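Local atomic coordinates of MPN domain-containing protein (PDB entry 1OI0), a protein that probably acts as a zinc metallopeptidase of the JAB1/MPN family, a fold linked to deubiquitination at the proteasome. Residues A28-S33 / D38-L43. Residues are numbered along the deposited sequence; the frame is centred on the assembly and turned at random.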
ATOM      1  N   ALA A  28      -3.018  -0.705   6.314  1.00 15.85           N
ATOM      2  CA  ALA A  28      -1.899  -1.209   7.090  1.00 17.01           C
ATOM      3  C   ALA A  28      -0.669  -0.372   6.775  1.00 17.79           C
ATOM      4  O   ALA A  28      -0.678   0.435   5.848  1.00 16.03           O
ATOM      5  CB  ALA A  28      -1.633  -2.669   6.745  1.00 16.64           C
ATOM      6  N   LEU A  29       0.381  -0.559   7.565  1.00 20.53           N
ATOM      7  CA  LEU A  29       1.624   0.157   7.337  1.00 21.20           C
ATOM      8  C   LEU A  29       2.563  -0.787   6.603  1.00 21.69           C
ATOM      9  O   LEU A  29       2.653  -1.966   6.936  1.00 21.98           O
ATOM     10  CB  LEU A  29       2.260   0.579   8.661  1.00 23.49           C
ATOM     11  CG  LEU A  29       1.403   1.449   9.578  1.00 22.53           C
ATOM     12  CD1 LEU A  29       2.195   1.788  10.839  1.00 25.53           C
ATOM     13  CD2 LEU A  29       0.977   2.710   8.847  1.00 22.29           C
ATOM     14  N   LEU A  30       3.241  -0.264   5.593  1.00 21.75           N
ATOM     15  CA  LEU A  30       4.188  -1.049   4.815  1.00 21.03           C
ATOM     16  C   LEU A  30       5.506  -1.076   5.585  1.00 25.17           C
ATOM     17  O   LEU A  30       5.991  -0.037   6.032  1.00 24.59           O
ATOM     18  CB  LEU A  30       4.379  -0.406   3.444  1.00 19.43           C
ATOM     19  CG  LEU A  30       3.134  -0.375   2.548  1.00 20.72           C
ATOM     20  CD1 LEU A  30       3.365   0.540   1.357  1.00 18.02           C
ATOM     21  CD2 LEU A  30       2.809  -1.790   2.092  1.00 20.07           C
ATOM     22  N   SER A  31       6.080  -2.261   5.759  1.00 23.34           N
ATOM     23  CA  SER A  31       7.330  -2.368   6.499  1.00 28.98           C
ATOM     24  C   SER A  31       8.303  -3.379   5.909  1.00 28.63           C
ATOM     25  O   SER A  31       7.999  -4.067   4.936  1.00 30.31           O
ATOM     26  CB  SER A  31       7.049  -2.720   7.964  1.00 28.03           C
ATOM     27  OG  SER A  31       6.421  -3.986   8.081  1.00 35.15           O
ATOM     28  N   GLY A  32       9.482  -3.454   6.517  1.00 34.13           N
ATOM     29  CA  GLY A  32      10.510  -4.369   6.062  1.00 36.75           C
ATOM     30  C   GLY A  32      11.876  -3.753   6.288  1.00 39.19           C
ATOM     31  O   GLY A  32      11.983  -2.679   6.880  1.00 39.34           O
ATOM     32  N   SER A  33      12.922  -4.426   5.824  1.00 42.58           N
ATOM     33  CA  SER A  33      14.277  -3.915   5.983  1.00 46.61           C
ATOM     34  C   SER A  33      14.898  -3.590   4.633  1.00 47.52           C
ATOM     35  O   SER A  33      14.292  -3.818   3.585  1.00 50.76           O
ATOM     36  CB  SER A  33      15.154  -4.933   6.715  1.00 46.67           C
ATOM     37  OG  SER A  33      14.758  -5.068   8.068  1.00 50.95           O
ATOM     38  N   ASP A  38       8.219  -5.978   2.540  1.00 25.34           N
ATOM     39  CA  ASP A  38       7.868  -7.392   2.595  1.00 26.31           C
ATOM     40  C   ASP A  38       7.150  -7.777   3.881  1.00 25.93           C
ATOM     41  O   ASP A  38       6.957  -8.961   4.158  1.00 27.05           O
ATOM     42  CB  ASP A  38       9.122  -8.253   2.434  1.00 30.13           C
ATOM     43  CG  ASP A  38      10.211  -7.881   3.419  1.00 32.36           C
ATOM     44  OD1 ASP A  38       9.915  -7.777   4.626  1.00 36.29           O
ATOM     45  OD2 ASP A  38      11.369  -7.700   2.988  1.00 38.12           O
ATOM     46  N   GLU A  39       6.761  -6.774   4.660  1.00 26.77           N
ATOM     47  CA  GLU A  39       6.065  -7.001   5.920  1.00 28.58           C
ATOM     48  C   GLU A  39       4.947  -5.980   6.085  1.00 28.18           C
ATOM     49  O   GLU A  39       4.973  -4.917   5.471  1.00 26.61           O
ATOM     50  CB  GLU A  39       7.042  -6.873   7.090  1.00 33.88           C
ATOM     51  CG  GLU A  39       8.097  -7.963   7.154  1.00 38.54           C
ATOM     52  CD  GLU A  39       7.551  -9.268   7.697  1.00 44.32           C
ATOM     53  OE1 GLU A  39       6.600  -9.815   7.100  1.00 46.91           O
ATOM     54  OE2 GLU A  39       8.075  -9.745   8.725  1.00 47.86           O
ATOM     55  N   LEU A  40       3.967  -6.309   6.918  1.00 27.34           N
ATOM     56  CA  LEU A  40       2.855  -5.405   7.162  1.00 28.16           C
ATOM     57  C   LEU A  40       2.597  -5.214   8.644  1.00 27.99           C
ATOM     58  O   LEU A  40       2.668  -6.161   9.426  1.00 32.08           O
ATOM     59  CB  LEU A  40       1.566  -5.934   6.522  1.00 28.01           C
ATOM     60  CG  LEU A  40       1.433  -5.957   5.000  1.00 27.71           C
ATOM     61  CD1 LEU A  40       0.071  -6.530   4.629  1.00 28.10           C
ATOM     62  CD2 LEU A  40       1.590  -4.555   4.442  1.00 27.12           C
ATOM     63  N   ILE A  41       2.311  -3.973   9.018  1.00 29.46           N
ATOM     64  CA  ILE A  41       1.964  -3.644  10.391  1.00 29.17           C
ATOM     65  C   ILE A  41       0.455  -3.479  10.275  1.00 26.16           C
ATOM     66  O   ILE A  41      -0.027  -2.474   9.756  1.00 22.32           O
ATOM     67  CB  ILE A  41       2.593  -2.309  10.845  1.00 34.05           C
ATOM     68  CG1 ILE A  41       4.120  -2.426  10.849  1.00 36.90           C
ATOM     69  CG2 ILE A  41       2.081  -1.942  12.234  1.00 36.75           C
ATOM     70  CD1 ILE A  41       4.833  -1.144  11.218  1.00 36.70           C
ATOM     71  N   PHE A  42      -0.291  -4.480  10.722  1.00 22.81           N
ATOM     72  CA  PHE A  42      -1.742  -4.416  10.619  1.00 23.66           C
ATOM     73  C   PHE A  42      -2.386  -3.370  11.516  1.00 22.69           C
ATOM     74  O   PHE A  42      -1.937  -3.125  12.635  1.00 26.22           O
ATOM     75  CB  PHE A  42      -2.340  -5.796  10.880  1.00 25.61           C
ATOM     76  CG  PHE A  42      -1.913  -6.826   9.872  1.00 27.79           C
ATOM     77  CD1 PHE A  42      -0.680  -7.459   9.982  1.00 30.33           C
ATOM     78  CD2 PHE A  42      -2.727  -7.126   8.787  1.00 28.70           C
ATOM     79  CE1 PHE A  42      -0.262  -8.377   9.024  1.00 31.96           C
ATOM     80  CE2 PHE A  42      -2.320  -8.042   7.821  1.00 29.77           C
ATOM     81  CZ  PHE A  42      -1.084  -8.668   7.939  1.00 33.13           C
ATOM     82  N   LEU A  43      -3.440  -2.749  10.997  1.00 21.35           N
ATOM     83  CA  LEU A  43      -4.172  -1.714  11.716  1.00 20.10           C
ATOM     84  C   LEU A  43      -5.645  -2.100  11.860  1.00 22.80           C
ATOM     85  O   LEU A  43      -6.226  -2.717  10.969  1.00 23.43           O
ATOM     86  CB  LEU A  43      -4.047  -0.384  10.974  1.00 19.19           C
ATOM     87  CG  LEU A  43      -2.621   0.150  10.832  1.00 17.41           C
ATOM     88  CD1 LEU A  43      -2.625   1.405   9.971  1.00 18.70           C
ATOM     89  CD2 LEU A  43      -2.047   0.441  12.220  1.00 18.73           C
TER
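Leu29 CG and Ile41 CG1 each lie anti to their own carbonyl carbon (chi1 -57° for Leu29), and Ile41 CG2 lies anti to N; these torsions bring the ends together, Leu29 CD1 touching Ile41 CD1 and CG2. Leu29 CB stands 3.6 Å from Ile41 CB. Leu29 CD2 reaches Leu43 CD1 at 4.0 Å, the two leucines crossing at about a right angle. The backbones exchange a matched pair of bonds, Leu29 N to Ile41 O and Ile41 N to Leu29 O, both 2.9 Å and nearly straight (173° and 171°). With only a methyl here, as in an alanine, Ile41 and Leu43 would probably lose their contacts with Leu29 CD1 and CD2. These strands form an antiparallel hairpin of the JAB/MPN sheet. Strand 64-72, which carries the zinc ligands His70 and His72, flanks 27-32 on its other side. On the opposite face the side chains of Leu30 and Leu40 lie side by side, pointing the same way, with Leu30 CD2 3.8 Å from Leu40 CD2; both touch Ile14 of helix 8-21. A classic beta bulge follows: Ser31 O accepts from Glu39 N at 3.0 Å and from Asp38 N at 3.1 Å, the latter nearly along the C=O axis. Gly32 has positive phi, where a side chain would collide with the preceding carbonyl O and crowd Asp38 OD1.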